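Local structure of 4-oxalocrotonate tautomerase family enzyme (6VVM) at residues L92-S95 against L96-R100; V5-P8 against Q9-D13. The protein belongs to the tautomerase superfamily, small beta-alpha-beta proteins related to MIF, and assembles from three copies of a chain with two tautomerase units. All coordinates share one frame; numbering follows the deposited sequence.

Interaction 1. Residues L92-S95 against L96-R100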
loop_
_atom_site.group_PDB
_atom_site.type_symbol
_atom_site.label_atom_id
_atom_site.label_comp_id
_atom_site.label_asym_id
_atom_site.label_seq_id
_atom_site.Cartn_x
_atom_site.Cartn_y
_atom_site.Cartn_z
ATOM N N LEU A 92 -12.804 8.209 -14.959
ATOM C CA LEU A 92 -12.640 6.873 -15.512
ATOM C C LEU A 92 -13.902 6.369 -16.204
ATOM O O LEU A 92 -13.864 5.297 -16.813
ATOM C CB LEU A 92 -12.233 5.888 -14.417
ATOM C CG LEU A 92 -10.901 6.133 -13.719
ATOM C CD1 LEU A 92 -10.670 5.055 -12.670
ATOM C CD2 LEU A 92 -9.783 6.158 -14.741
ATOM N N ASP A 93 -15.007 7.112 -16.116
ATOM C CA ASP A 93 -16.247 6.785 -16.822
ATOM C C ASP A 93 -16.835 5.457 -16.357
ATOM O O ASP A 93 -17.171 4.585 -17.161
ATOM C CB ASP A 93 -16.036 6.782 -18.334
ATOM C CG ASP A 93 -17.331 6.961 -19.089
ATOM O OD1 ASP A 93 -18.257 7.571 -18.514
ATOM O OD2 ASP A 93 -17.428 6.482 -20.235
ATOM N N VAL A 94 -16.950 5.298 -15.037
ATOM C CA VAL A 94 -17.535 4.109 -14.433
ATOM C C VAL A 94 -18.532 4.546 -13.372
ATOM O O VAL A 94 -18.589 5.711 -12.978
ATOM C CB VAL A 94 -16.480 3.173 -13.801
ATOM C CG1 VAL A 94 -15.569 2.580 -14.870
ATOM C CG2 VAL A 94 -15.683 3.922 -12.745
ATOM N N SER A 95 -19.305 3.578 -12.884
ATOM C CA SER A 95 -20.333 3.879 -11.901
ATOM C C SER A 95 -19.706 4.338 -10.594
ATOM O O SER A 95 -18.663 3.829 -10.171
ATOM C CB SER A 95 -21.207 2.648 -11.650
ATOM O OG SER A 95 -20.625 1.844 -10.643
ATOM N N LEU A 96 -20.342 5.327 -9.964
ATOM C CA LEU A 96 -19.958 5.711 -8.610
ATOM C C LEU A 96 -20.027 4.519 -7.665
ATOM O O LEU A 96 -19.195 4.391 -6.759
ATOM C CB LEU A 96 -20.862 6.838 -8.107
ATOM C CG LEU A 96 -20.556 7.454 -6.732
ATOM C CD1 LEU A 96 -19.209 8.187 -6.689
ATOM C CD2 LEU A 96 -21.680 8.394 -6.306
ATOM N N GLN A 97 -20.994 3.625 -7.889
ATOM C CA GLN A 97 -21.199 2.481 -7.012
ATOM C C GLN A 97 -19.989 1.547 -6.977
ATOM O O GLN A 97 -19.789 0.847 -5.982
ATOM C CB GLN A 97 -22.462 1.725 -7.469
ATOM C CG GLN A 97 -23.780 2.420 -7.116
ATOM C CD GLN A 97 -24.236 3.469 -8.139
ATOM O OE1 GLN A 97 -23.464 3.900 -9.003
ATOM N NE2 GLN A 97 -25.501 3.890 -8.034
ATOM N N SER A 98 -19.159 1.553 -8.021
ATOM C CA SER A 98 -17.995 0.686 -8.101
ATOM C C SER A 98 -16.770 1.224 -7.364
ATOM O O SER A 98 -15.792 0.484 -7.233
ATOM C CB SER A 98 -17.630 0.449 -9.570
ATOM O OG SER A 98 -17.115 1.645 -10.154
ATOM N N THR A 99 -16.786 2.471 -6.880
ATOM C CA THR A 99 -15.591 3.069 -6.293
ATOM C C THR A 99 -15.453 2.726 -4.810
ATOM O O THR A 99 -16.441 2.656 -4.070
ATOM C CB THR A 99 -15.592 4.594 -6.463
ATOM O OG1 THR A 99 -16.705 5.146 -5.762
ATOM C CG2 THR A 99 -15.678 5.004 -7.955
ATOM N N ARG A 100 -14.207 2.514 -4.389
ATOM C CA ARG A 100 -13.839 2.241 -3.006
ATOM C C ARG A 100 -12.789 3.244 -2.566
ATOM O O ARG A 100 -11.856 3.528 -3.320
ATOM C CB ARG A 100 -13.255 0.823 -2.844
ATOM C CG ARG A 100 -14.185 -0.314 -3.193
ATOM C CD ARG A 100 -15.413 -0.259 -2.336
ATOM N NE ARG A 100 -16.095 -1.552 -2.203
ATOM C CZ ARG A 100 -16.735 -2.170 -3.194
ATOM N NH1 ARG A 100 -17.363 -3.315 -2.967
ATOM N NH2 ARG A 100 -16.744 -1.651 -4.413
#

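Interaction 2. Residues V5-P8 against Q9-D13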
loop_
_atom_site.group_PDB
_atom_site.type_symbol
_atom_site.label_atom_id
_atom_site.label_comp_id
_atom_site.label_asym_id
_atom_site.label_seq_id
_atom_site.Cartn_x
_atom_site.Cartn_y
_atom_site.Cartn_z
ATOM N N VAL A 5 -4.175 5.081 -6.558
ATOM C CA VAL A 5 -5.354 4.600 -7.258
ATOM C C VAL A 5 -5.018 3.289 -7.955
ATOM O O VAL A 5 -4.135 3.237 -8.821
ATOM C CB VAL A 5 -5.886 5.632 -8.260
ATOM C CG1 VAL A 5 -7.197 5.147 -8.834
ATOM C CG2 VAL A 5 -6.053 6.977 -7.575
ATOM N N TYR A 6 -5.735 2.239 -7.586
ATOM C CA TYR A 6 -5.727 0.982 -8.324
ATOM C C TYR A 6 -6.743 1.067 -9.460
ATOM O O TYR A 6 -7.942 1.278 -9.220
ATOM C CB TYR A 6 -6.048 -0.176 -7.392
ATOM C CG TYR A 6 -4.891 -0.550 -6.504
ATOM C CD1 TYR A 6 -4.673 0.107 -5.299
ATOM C CD2 TYR A 6 -4.009 -1.547 -6.880
ATOM C CE1 TYR A 6 -3.619 -0.235 -4.486
ATOM C CE2 TYR A 6 -2.953 -1.905 -6.076
ATOM C CZ TYR A 6 -2.759 -1.252 -4.882
ATOM O OH TYR A 6 -1.699 -1.625 -4.093
ATOM N N LEU A 7 -6.260 0.950 -10.689
ATOM C CA LEU A 7 -7.101 1.065 -11.870
ATOM C C LEU A 7 -6.660 0.042 -12.906
ATOM O O LEU A 7 -5.545 -0.487 -12.834
ATOM C CB LEU A 7 -7.072 2.493 -12.447
ATOM C CG LEU A 7 -5.859 3.039 -13.209
ATOM C CD1 LEU A 7 -6.153 4.471 -13.679
ATOM C CD2 LEU A 7 -4.585 3.015 -12.360
ATOM N N PRO A 8 -7.530 -0.306 -13.846
ATOM C CA PRO A 8 -7.147 -1.264 -14.880
ATOM C C PRO A 8 -6.295 -0.602 -15.952
ATOM O O PRO A 8 -6.251 0.620 -16.081
ATOM C CB PRO A 8 -8.488 -1.724 -15.464
ATOM C CG PRO A 8 -9.558 -1.097 -14.601
ATOM C CD PRO A 8 -8.939 0.110 -13.978
ATOM N N GLN A 9 -5.623 -1.447 -16.729
ATOM C CA GLN A 9 -4.894 -1.004 -17.913
ATOM C C GLN A 9 -5.855 -0.467 -18.968
ATOM O O GLN A 9 -7.066 -0.704 -18.927
ATOM C CB GLN A 9 -4.088 -2.158 -18.526
ATOM C CG GLN A 9 -2.909 -2.635 -17.707
ATOM C CD GLN A 9 -2.283 -3.909 -18.261
ATOM O OE1 GLN A 9 -2.946 -4.718 -18.922
ATOM N NE2 GLN A 9 -1.003 -4.092 -17.992
ATOM N N GLY A 10 -5.299 0.257 -19.935
ATOM C CA GLY A 10 -6.056 0.708 -21.088
ATOM C C GLY A 10 -6.425 2.180 -21.098
ATOM O O GLY A 10 -6.866 2.673 -22.144
ATOM N N HIS A 11 -6.278 2.900 -19.983
ATOM C CA HIS A 11 -6.641 4.315 -19.953
ATOM C C HIS A 11 -5.536 5.158 -20.571
ATOM O O HIS A 11 -4.349 4.915 -20.339
ATOM C CB HIS A 11 -6.918 4.771 -18.522
ATOM C CG HIS A 11 -8.180 4.206 -17.943
ATOM N ND1 HIS A 11 -9.425 4.485 -18.464
ATOM C CD2 HIS A 11 -8.388 3.377 -16.893
ATOM C CE1 HIS A 11 -10.348 3.854 -17.758
ATOM N NE2 HIS A 11 -9.746 3.174 -16.799
ATOM N N SER A 12 -5.932 6.155 -21.358
ATOM C CA SER A 12 -4.960 6.951 -22.084
ATOM C C SER A 12 -4.117 7.775 -21.118
ATOM O O SER A 12 -4.476 7.992 -19.958
ATOM C CB SER A 12 -5.656 7.879 -23.083
ATOM O OG SER A 12 -6.519 8.775 -22.407
ATOM N N ASP A 13 -2.965 8.220 -21.613
ATOM C CA ASP A 13 -2.124 9.082 -20.800
ATOM C C ASP A 13 -2.840 10.385 -20.480
ATOM O O ASP A 13 -2.728 10.899 -19.363
ATOM C CB ASP A 13 -0.799 9.332 -21.511
ATOM C CG ASP A 13 0.068 8.075 -21.573
ATOM O OD1 ASP A 13 -0.088 7.201 -20.700
ATOM O OD2 ASP A 13 0.897 7.962 -22.492
HETATM O O HOH W 1 -5.081 2.593 -17.251
#

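Interaction 1. Residues L92-S95 against L96-R100
Ser98 turns toward Ser95 across one short turn, and polar bonds between them carry most of the contact. The carbonyl oxygen of Ser95 takes two bonds from Ser98. The hydroxyl donates at 2.7 Å from Ser98 OG to Ser95 O, lying in the carbonyl plane at a C=O...O angle of 146°. The amide comes from above that plane, Ser98 N standing 3.2 Å from Ser95 O. With chi1 at 70°, Ser98 OG sits between its backbone N and carbonyl carbon, which brings it to Ser95 O. Serine suits the place because its short arm carries a donor that can reach back to the carbonyl three residues earlier. A weak third bond joins Ser98 N to Ser95 OG.

The same pattern is repeated one residue on: Leu96 O accepts both Thr99 N at 3.1 Å and Thr99 OG1 at 2.8 Å. The two backbone bonds give the 3-10 segment 96-98, on the loop from helix 74-92 into strand 100-106; the hydroxyls add to them. The helix ends in a Schellman motif whose C-prime residue, Asp93, has positive phi.

Van der Waals contacts are few, methyl groups against oxygens: Val94 CG2 rests 3.7 Å from Ser98 OG, and Thr99 CG2 3.9 Å from Ser95 O. Leu96 and Thr99 pack on Ser85 of helix 74-92. Arg100 continues the sheet into the second subunit, its NE bonded to Ala60 O there.

Interaction 2. Residues V5-P8 against Q9-D13
The carbonyl oxygen of Pro8 is tied to the far side of the loop by one water, which donates to Pro8 O at 2.6 Å and accepts from His11 N at 3.0 Å. No direct hydrogen bond spans the turn, so this water serves as the polar link between the end of strand 2-8 and the loop that follows. Proline suits its place because, having no N-H of its own, it leaves no backbone donor to be satisfied where the strand stops.

His11 brings its ring back toward the strand. Its CD2 approaches Pro8 O at 3.6 Å and Leu7 CD1 at 4.1 Å, both partners lying oblique to the ring. The first torsion (chi1 -70°) sets CG anti to the carbonyl carbon, which brings the imidazole to Leu7 and the carbonyl of Pro8, while ND1 bonds to Arg15 NH1 and thereby restrains the rotation of the ring. A histidine fits here: its CD2 meets a leucine methyl while ND1 takes a bond from Arg15.

Leu7 is buried, and its CD1 methyl meets the histidine ring and Leu92. Pro8 CB lies 3.1 Å from Gln9 N, a closeness set by the chain itself, and the Pro8 ring packs on Pro58 and Leu61. Gly10 has phi 105°, a backbone shape at which a beta-carbon would press on the preceding carbonyl oxygen, so glycine accommodates this bend. Gln9 is exposed, apt for a polar chain, though it also touches Pro46.

Ser12 then takes the N-cap position, its OG accepting Arg15 N, and the stretch as a whole is the strand-to-helix connection that opens the beta-alpha-beta unit of the tautomerase fold.

Both interactions are surface contacts at loops. Interaction 1 follows the C-terminal end of helix 74-92 and leads into strand 100-106, whereas interaction 2 leads from strand 2-8 to the N-terminal end of helix 13-31, in the other tautomerase unit of the chain. Their chemistry differs accordingly: 92-100 is closed by direct serine and threonine bonds, while 5-13 relies on a water and on packing of His11. Their centres lie about 13 Å apart, yet the two touch through Leu92, whose CD2 is 3.6 Å from His11 NE2 and 4.1 Å from Leu7 CD1, so Leu92 of helix 74-92 packs against both strand 2-8 and the loop before helix 13-31.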